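Local atomic coordinates of uncharacterized protein (Parabacteroides merdae, PDB entry 4MXN), a protein that is probably a glycoside hydrolase of family 28, a right-handed parallel beta-helix protein expected to cleave pectin-like polysaccharides, though its substrate is not established. Residues F27-D32 with G61-G66; R43-I48 with E69-V74. All blocks are in the same frame, centred on the assembly; numbering follows the deposited sequence.

Contact 1 (F27-D32 with G61-G66)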
ATOM      1  N   PHE A  27       3.150  20.463   6.223  1.00 28.06           N
ATOM      2  CA  PHE A  27       4.345  20.145   5.437  1.00 26.26           C
ATOM      3  C   PHE A  27       4.194  20.521   3.949  1.00 29.28           C
ATOM      4  O   PHE A  27       5.010  20.098   3.124  1.00 28.42           O
ATOM      5  CB  PHE A  27       4.691  18.658   5.576  1.00 26.66           C
ATOM      6  CG  PHE A  27       5.224  18.306   6.953  1.00 28.16           C
ATOM      7  CD1 PHE A  27       4.360  17.921   7.973  1.00 30.60           C
ATOM      8  CD2 PHE A  27       6.593  18.326   7.217  1.00 29.55           C
ATOM      9  CE1 PHE A  27       4.851  17.569   9.236  1.00 31.45           C
ATOM     10  CE2 PHE A  27       7.085  18.005   8.489  1.00 32.69           C
ATOM     11  CZ  PHE A  27       6.208  17.618   9.486  1.00 31.69           C
ATOM     12  N   GLY A  28       3.186  21.327   3.635  1.00 26.70           N
ATOM     13  CA  GLY A  28       2.898  21.765   2.269  1.00 27.13           C
ATOM     14  C   GLY A  28       2.265  20.696   1.404  1.00 28.81           C
ATOM     15  O   GLY A  28       2.360  20.747   0.174  1.00 26.59           O
ATOM     16  N   ILE A  29       1.656  19.672   2.046  1.00 26.56           N
ATOM     17  CA  ILE A  29       0.989  18.580   1.321  1.00 24.41           C
ATOM     18  C   ILE A  29      -0.407  19.099   0.969  1.00 29.58           C
ATOM     19  O   ILE A  29      -1.123  19.560   1.858  1.00 29.53           O
ATOM     20  CB  ILE A  29       0.985  17.261   2.135  1.00 25.63           C
ATOM     21  CG1 ILE A  29       2.435  16.772   2.398  1.00 24.60           C
ATOM     22  CG2 ILE A  29       0.143  16.157   1.438  1.00 23.18           C
ATOM     23  CD1 ILE A  29       2.606  15.862   3.645  1.00 23.63           C
ATOM     24  N   LYS A  30      -0.779  19.051  -0.322  1.00 26.29           N
ATOM     25  CA  LYS A  30      -2.049  19.639  -0.778  1.00 27.52           C
ATOM     26  C   LYS A  30      -3.052  18.613  -1.202  1.00 29.60           C
ATOM     27  O   LYS A  30      -2.720  17.673  -1.938  1.00 28.43           O
ATOM     28  CB  LYS A  30      -1.801  20.642  -1.923  1.00 30.76           C
ATOM     29  CG  LYS A  30      -0.892  21.786  -1.450  1.00 42.08           C
ATOM     30  CD  LYS A  30      -0.624  22.848  -2.478  1.00 56.46           C
ATOM     31  CE  LYS A  30       0.410  23.850  -1.992  1.00 73.27           C
ATOM     32  NZ  LYS A  30      -0.010  24.587  -0.763  1.00 85.12           N
ATOM     33  N   SER A  31      -4.297  18.836  -0.737  1.00 24.37           N
ATOM     34  CA  SER A  31      -5.472  17.994  -0.938  1.00 23.52           C
ATOM     35  C   SER A  31      -6.333  18.408  -2.137  1.00 27.76           C
ATOM     36  O   SER A  31      -7.533  18.125  -2.122  1.00 26.39           O
ATOM     37  CB  SER A  31      -6.334  18.051   0.312  1.00 27.84           C
ATOM     38  OG  SER A  31      -6.817  19.374   0.486  1.00 33.63           O
ATOM     39  N   ASP A  32      -5.722  19.008  -3.187  1.00 24.34           N
ATOM     40  CA  ASP A  32      -6.436  19.501  -4.362  1.00 26.23           C
ATOM     41  C   ASP A  32      -6.594  18.425  -5.476  1.00 31.04           C
ATOM     42  O   ASP A  32      -7.198  18.699  -6.521  1.00 31.92           O
ATOM     43  CB  ASP A  32      -5.685  20.743  -4.897  1.00 28.39           C
ATOM     44  CG  ASP A  32      -4.196  20.535  -5.204  1.00 30.68           C
ATOM     45  OD1 ASP A  32      -3.779  19.365  -5.409  1.00 28.48           O
ATOM     46  OD2 ASP A  32      -3.463  21.529  -5.268  1.00 36.12           O
ATOM     47  N   GLY A  61     -10.072  15.213   1.427  1.00 31.54           N
ATOM     48  CA  GLY A  61      -9.632  15.620   0.096  1.00 28.67           C
ATOM     49  C   GLY A  61      -8.847  14.544  -0.630  1.00 29.20           C
ATOM     50  O   GLY A  61      -8.698  13.421  -0.127  1.00 25.81           O
ATOM     51  N   ARG A  62      -8.329  14.886  -1.825  1.00 25.21           N
ATOM     52  CA  ARG A  62      -7.579  13.965  -2.684  1.00 24.32           C
ATOM     53  C   ARG A  62      -6.103  14.325  -2.694  1.00 27.48           C
ATOM     54  O   ARG A  62      -5.767  15.468  -2.977  1.00 28.42           O
ATOM     55  CB  ARG A  62      -8.132  13.988  -4.126  1.00 27.40           C
ATOM     56  CG  ARG A  62      -9.584  13.517  -4.259  1.00 40.19           C
ATOM     57  CD  ARG A  62     -10.085  13.520  -5.708  1.00 42.32           C
ATOM     58  NE  ARG A  62      -9.324  12.630  -6.599  1.00 39.76           N
ATOM     59  CZ  ARG A  62      -9.507  11.314  -6.691  1.00 52.73           C
ATOM     60  NH1 ARG A  62     -10.417  10.706  -5.935  1.00 30.86           N
ATOM     61  NH2 ARG A  62      -8.771  10.593  -7.528  1.00 45.94           N
ATOM     62  N   TYR A  63      -5.224  13.367  -2.395  1.00 22.47           N
ATOM     63  CA  TYR A  63      -3.798  13.634  -2.321  1.00 21.33           C
ATOM     64  C   TYR A  63      -3.064  12.825  -3.375  1.00 24.15           C
ATOM     65  O   TYR A  63      -2.927  11.605  -3.249  1.00 23.86           O
ATOM     66  CB  TYR A  63      -3.255  13.323  -0.918  1.00 22.12           C
ATOM     67  CG  TYR A  63      -3.913  14.123   0.193  1.00 23.98           C
ATOM     68  CD1 TYR A  63      -5.053  13.647   0.843  1.00 26.57           C
ATOM     69  CD2 TYR A  63      -3.347  15.310   0.653  1.00 23.48           C
ATOM     70  CE1 TYR A  63      -5.640  14.358   1.890  1.00 28.07           C
ATOM     71  CE2 TYR A  63      -3.904  16.008   1.724  1.00 24.45           C
ATOM     72  CZ  TYR A  63      -5.058  15.534   2.331  1.00 32.65           C
ATOM     73  OH  TYR A  63      -5.625  16.220   3.375  1.00 37.78           O
ATOM     74  N   LEU A  64      -2.608  13.499  -4.428  1.00 20.10           N
ATOM     75  CA  LEU A  64      -1.872  12.866  -5.513  1.00 18.84           C
ATOM     76  C   LEU A  64      -0.473  12.521  -5.030  1.00 21.19           C
ATOM     77  O   LEU A  64       0.156  13.346  -4.374  1.00 19.79           O
ATOM     78  CB  LEU A  64      -1.805  13.809  -6.725  1.00 18.36           C
ATOM     79  CG  LEU A  64      -1.332  13.204  -8.055  1.00 22.45           C
ATOM     80  CD1 LEU A  64      -2.367  12.243  -8.649  1.00 21.26           C
ATOM     81  CD2 LEU A  64      -1.053  14.329  -9.074  1.00 25.09           C
ATOM     82  N   THR A  65       0.011  11.309  -5.354  1.00 16.78           N
ATOM     83  CA  THR A  65       1.349  10.909  -4.902  1.00 15.14           C
ATOM     84  C   THR A  65       1.956   9.808  -5.763  1.00 18.25           C
ATOM     85  O   THR A  65       1.249   9.017  -6.396  1.00 16.81           O
ATOM     86  CB  THR A  65       1.309  10.423  -3.409  1.00 18.31           C
ATOM     87  OG1 THR A  65       2.646  10.264  -2.930  1.00 23.33           O
ATOM     88  CG2 THR A  65       0.556   9.104  -3.225  1.00 18.50           C
ATOM     89  N   GLY A  66       3.282   9.743  -5.689  1.00 15.75           N
ATOM     90  CA  GLY A  66       4.082   8.642  -6.188  1.00 15.09           C
ATOM     91  C   GLY A  66       4.403   7.758  -4.990  1.00 19.08           C
ATOM     92  O   GLY A  66       3.736   7.847  -3.946  1.00 18.56           O
TER
HETATM   93  O   HOH W   1      -2.769  16.348  -4.639  1.00 21.27           O
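Ser31 lies over one face of the Tyr63 ring, its CB 3.8 Å from the ring centroid and 30° off the normal, a CH-pi contact carried by carbon rather than by the hydroxyl. Ser31 CA sits above the same ring, displaced toward the rim, while Lys30 O and Ile29 CG2 approach obliquely on the CD2 side; Ile29 CG2 comes within 3.7 Å of Tyr63 CD2, and the Ile29 and Tyr63 side chains cross at about a right angle. Ile29 CG2 stands anti to the backbone N (chi1 -62° for CG1), which brings this branch to the ring while CG1 leads away toward helix 38-50. Phe58 meets the Tyr63 ring edge-to-face, and the phenol OH makes a weak hydrogen bond to Val60 O.

Backbone pairing is slight. Arg62 N gives a weak hydrogen bond to Ser31 O at 3.3 Å, bent to 144°, and Asp32 and Arg62 form a single parallel bridge. Between the loop and strand 61-69 a water accepts from Leu64 N at 2.9 Å and lies 3.0 Å from Lys30 O, to which it can donate. The loop before helix 38-50 thus rests on the Tyr63 ring with carbons of Ser31 and Ile29, at the N-terminal end of the beta-helix, and the weak bond and the water add polar links across.

Contact 2 (R43-I48 with E69-V74)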
ATOM      1  N   ARG A  43       9.243  13.852   3.136  1.00 23.60           N
ATOM      2  CA  ARG A  43       9.928  14.694   4.112  1.00 24.28           C
ATOM      3  C   ARG A  43       9.164  14.695   5.451  1.00 28.31           C
ATOM      4  O   ARG A  43       9.792  14.644   6.522  1.00 28.13           O
ATOM      5  CB  ARG A  43      10.136  16.115   3.570  1.00 24.57           C
ATOM      6  CG  ARG A  43      10.917  17.027   4.541  1.00 40.27           C
ATOM      7  CD  ARG A  43      12.390  16.653   4.739  1.00 49.70           C
ATOM      8  NE  ARG A  43      13.194  16.872   3.535  1.00 59.83           N
ATOM      9  CZ  ARG A  43      14.240  17.692   3.449  1.00 73.02           C
ATOM     10  NH1 ARG A  43      14.631  18.398   4.505  1.00 57.57           N
ATOM     11  NH2 ARG A  43      14.903  17.811   2.306  1.00 57.65           N
ATOM     12  N   ALA A  44       7.817  14.707   5.397  1.00 24.29           N
ATOM     13  CA  ALA A  44       7.022  14.652   6.627  1.00 23.94           C
ATOM     14  C   ALA A  44       7.285  13.322   7.365  1.00 26.34           C
ATOM     15  O   ALA A  44       7.552  13.332   8.565  1.00 25.30           O
ATOM     16  CB  ALA A  44       5.542  14.806   6.307  1.00 24.22           C
ATOM     17  N   VAL A  45       7.292  12.186   6.609  1.00 22.62           N
ATOM     18  CA  VAL A  45       7.532  10.846   7.170  1.00 22.02           C
ATOM     19  C   VAL A  45       8.920  10.818   7.816  1.00 26.82           C
ATOM     20  O   VAL A  45       9.031  10.375   8.952  1.00 25.64           O
ATOM     21  CB  VAL A  45       7.341   9.719   6.112  1.00 24.01           C
ATOM     22  CG1 VAL A  45       7.922   8.385   6.601  1.00 23.77           C
ATOM     23  CG2 VAL A  45       5.866   9.559   5.765  1.00 22.40           C
ATOM     24  N   ASP A  46       9.964  11.321   7.091  1.00 24.50           N
ATOM     25  CA  ASP A  46      11.361  11.361   7.544  1.00 24.07           C
ATOM     26  C   ASP A  46      11.507  12.229   8.803  1.00 27.45           C
ATOM     27  O   ASP A  46      12.182  11.819   9.756  1.00 25.09           O
ATOM     28  CB  ASP A  46      12.289  11.876   6.427  1.00 25.47           C
ATOM     29  CG  ASP A  46      12.401  10.977   5.206  1.00 32.03           C
ATOM     30  OD1 ASP A  46      11.909   9.829   5.261  1.00 31.73           O
ATOM     31  OD2 ASP A  46      12.951  11.436   4.181  1.00 37.26           O
ATOM     32  N   TYR A  47      10.887  13.423   8.801  1.00 25.06           N
ATOM     33  CA  TYR A  47      10.922  14.338   9.943  1.00 25.67           C
ATOM     34  C   TYR A  47      10.295  13.678  11.180  1.00 31.20           C
ATOM     35  O   TYR A  47      10.905  13.694  12.251  1.00 31.31           O
ATOM     36  CB  TYR A  47      10.184  15.649   9.603  1.00 27.12           C
ATOM     37  CG  TYR A  47      10.103  16.629  10.757  1.00 31.66           C
ATOM     38  CD1 TYR A  47      11.139  17.524  11.013  1.00 34.48           C
ATOM     39  CD2 TYR A  47       8.978  16.681  11.576  1.00 32.19           C
ATOM     40  CE1 TYR A  47      11.068  18.427  12.072  1.00 36.26           C
ATOM     41  CE2 TYR A  47       8.895  17.580  12.635  1.00 34.38           C
ATOM     42  CZ  TYR A  47       9.947  18.445  12.888  1.00 42.23           C
ATOM     43  OH  TYR A  47       9.861  19.328  13.937  1.00 39.96           O
ATOM     44  N   ILE A  48       9.080  13.089  11.023  1.00 26.45           N
ATOM     45  CA  ILE A  48       8.336  12.439  12.119  1.00 25.86           C
ATOM     46  C   ILE A  48       9.178  11.282  12.706  1.00 30.48           C
ATOM     47  O   ILE A  48       9.326  11.212  13.933  1.00 30.87           O
ATOM     48  CB  ILE A  48       6.902  11.997  11.682  1.00 27.79           C
ATOM     49  CG1 ILE A  48       6.062  13.226  11.256  1.00 27.75           C
ATOM     50  CG2 ILE A  48       6.186  11.222  12.816  1.00 27.93           C
ATOM     51  CD1 ILE A  48       4.797  12.907  10.431  1.00 35.36           C
ATOM     52  N   GLU A  69       8.043   6.086   1.038  1.00 21.20           N
ATOM     53  CA  GLU A  69       8.771   5.140   1.854  1.00 21.50           C
ATOM     54  C   GLU A  69       8.448   5.394   3.331  1.00 26.00           C
ATOM     55  O   GLU A  69       8.848   6.416   3.900  1.00 24.36           O
ATOM     56  CB  GLU A  69      10.270   5.218   1.589  1.00 23.79           C
ATOM     57  CG  GLU A  69      11.040   4.194   2.406  1.00 33.16           C
ATOM     58  CD  GLU A  69      12.537   4.100   2.206  1.00 36.94           C
ATOM     59  OE1 GLU A  69      13.145   5.036   1.642  1.00 30.08           O
ATOM     60  OE2 GLU A  69      13.118   3.100   2.681  1.00 31.10           O
ATOM     61  N   LEU A  70       7.703   4.469   3.941  1.00 23.04           N
ATOM     62  CA  LEU A  70       7.343   4.549   5.357  1.00 23.42           C
ATOM     63  C   LEU A  70       8.605   4.273   6.195  1.00 25.10           C
ATOM     64  O   LEU A  70       9.445   3.464   5.794  1.00 24.07           O
ATOM     65  CB  LEU A  70       6.207   3.529   5.645  1.00 23.66           C
ATOM     66  CG  LEU A  70       5.390   3.627   6.925  1.00 29.04           C
ATOM     67  CD1 LEU A  70       5.054   5.087   7.316  1.00 27.94           C
ATOM     68  CD2 LEU A  70       4.109   2.797   6.782  1.00 32.89           C
ATOM     69  N   LYS A  71       8.789   5.014   7.289  1.00 20.19           N
ATOM     70  CA  LYS A  71       9.985   4.855   8.133  1.00 20.84           C
ATOM     71  C   LYS A  71       9.597   4.381   9.517  1.00 23.17           C
ATOM     72  O   LYS A  71       8.455   4.560   9.911  1.00 21.91           O
ATOM     73  CB  LYS A  71      10.794   6.162   8.220  1.00 23.61           C
ATOM     74  CG  LYS A  71      11.335   6.668   6.865  1.00 24.16           C
ATOM     75  CD  LYS A  71      12.485   5.810   6.315  1.00 27.26           C
ATOM     76  CE  LYS A  71      13.006   6.311   4.992  1.00 30.28           C
ATOM     77  NZ  LYS A  71      13.735   7.601   5.117  1.00 29.15           N
ATOM     78  N   SER A  72      10.557   3.804  10.265  1.00 20.34           N
ATOM     79  CA  SER A  72      10.333   3.278  11.609  1.00 19.98           C
ATOM     80  C   SER A  72       9.651   4.278  12.530  1.00 25.23           C
ATOM     81  O   SER A  72       9.999   5.462  12.539  1.00 25.04           O
ATOM     82  CB  SER A  72      11.644   2.819  12.241  1.00 22.57           C
ATOM     83  OG  SER A  72      12.168   1.706  11.533  1.00 30.61           O
ATOM     84  N   ASN A  73       8.646   3.785  13.276  1.00 21.56           N
ATOM     85  CA  ASN A  73       7.864   4.488  14.299  1.00 22.48           C
ATOM     86  C   ASN A  73       6.883   5.501  13.706  1.00 25.70           C
ATOM     87  O   ASN A  73       6.325   6.311  14.448  1.00 25.25           O
ATOM     88  CB  ASN A  73       8.771   5.142  15.354  1.00 22.42           C
ATOM     89  CG  ASN A  73       9.712   4.151  15.967  1.00 35.81           C
ATOM     90  OD1 ASN A  73       9.300   3.082  16.417  1.00 31.69           O
ATOM     91  ND2 ASN A  73      10.993   4.441  15.923  1.00 29.41           N
ATOM     92  N   VAL A  74       6.594   5.385  12.400  1.00 19.93           N
ATOM     93  CA  VAL A  74       5.648   6.265  11.720  1.00 20.57           C
ATOM     94  C   VAL A  74       4.433   5.466  11.286  1.00 23.03           C
ATOM     95  O   VAL A  74       4.572   4.364  10.772  1.00 21.12           O
ATOM     96  CB  VAL A  74       6.281   7.012  10.509  1.00 25.82           C
ATOM     97  CG1 VAL A  74       5.271   7.942   9.821  1.00 25.35           C
ATOM     98  CG2 VAL A  74       7.528   7.793  10.928  1.00 26.71           C
TER
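Asp46 OD1 is gripped by two donors: Lys71 NZ, 2.9 Å away in a salt bridge, and Gln42 NE2 from the preceding turn of the helix. The ammonium does not lie in the carboxylate plane but meets OD1 from above it, 55° out of plane, and Asp46 OD2 stays farther off at 4.0 Å from Lys71 NZ. The lysine chain reaches the acid by folding: it bends at chi2 (-72°) and again at chi4 (70°), with an extended piece between. Lys71 CB and CG lie against Val45 CG1, CG at 3.8 Å, before the tip turns to the acid.

Val45 is the apolar centre of the contact. Its CG1, trans to its own amide nitrogen, points into the loop, 3.5 Å from Glu69 O, and also touches the backbone N of Lys71. Leu70 CD1 and Val74 CG1 meet the same methyl more loosely. The other Val74 branch, CG2, packs against the helix backbone at Val45 O, 3.6 Å away, and against Ile48 CG2, the Val74 and Ile48 side chains crossing nearly perpendicularly. Leu56 of strand 54-58 also touches Val45 and Ile48.

A type II turn from Lys71 to Val74, closed by the bond from Val74 N to Lys71 O, carries the chain from strand 61-69 into strand 74-78 and sets Lys71 and Val74 both against the helix. Lys71 N, buried against a methyl, has no hydrogen-bond partner in the model. Helix 38-50 thus packs through a valine-centred apolar patch on the turn joining these strands, consistent with the N-terminal capping helix of such beta-helices, while the ion pair at its margin, with OD1 shared by lysine and glutamine, probably helps fix the helix's rotation.

Both contacts belong to the N-terminal end of the beta-helix and meet around helix 38-50. Their centres are about 16 Å apart, and their segments alternate along the chain: the loop of contact 1 leads to the helix of contact 2, and strand 61-69 runs from the second segment of contact 1 to that of contact 2. The two also touch directly: Phe27 CG packs 3.6 Å from Ala44 CB, Phe27 CZ lies 3.6 Å from Tyr47 CD2, and Ile29 CD1 reaches Ala44 CB at 4.1 Å. Loop 27-32 meets the helix at Ala44 and Tyr47, turn 69-74 at Val45, Asp46 and Ile48. No ligand or catalytic residue is identified at either contact.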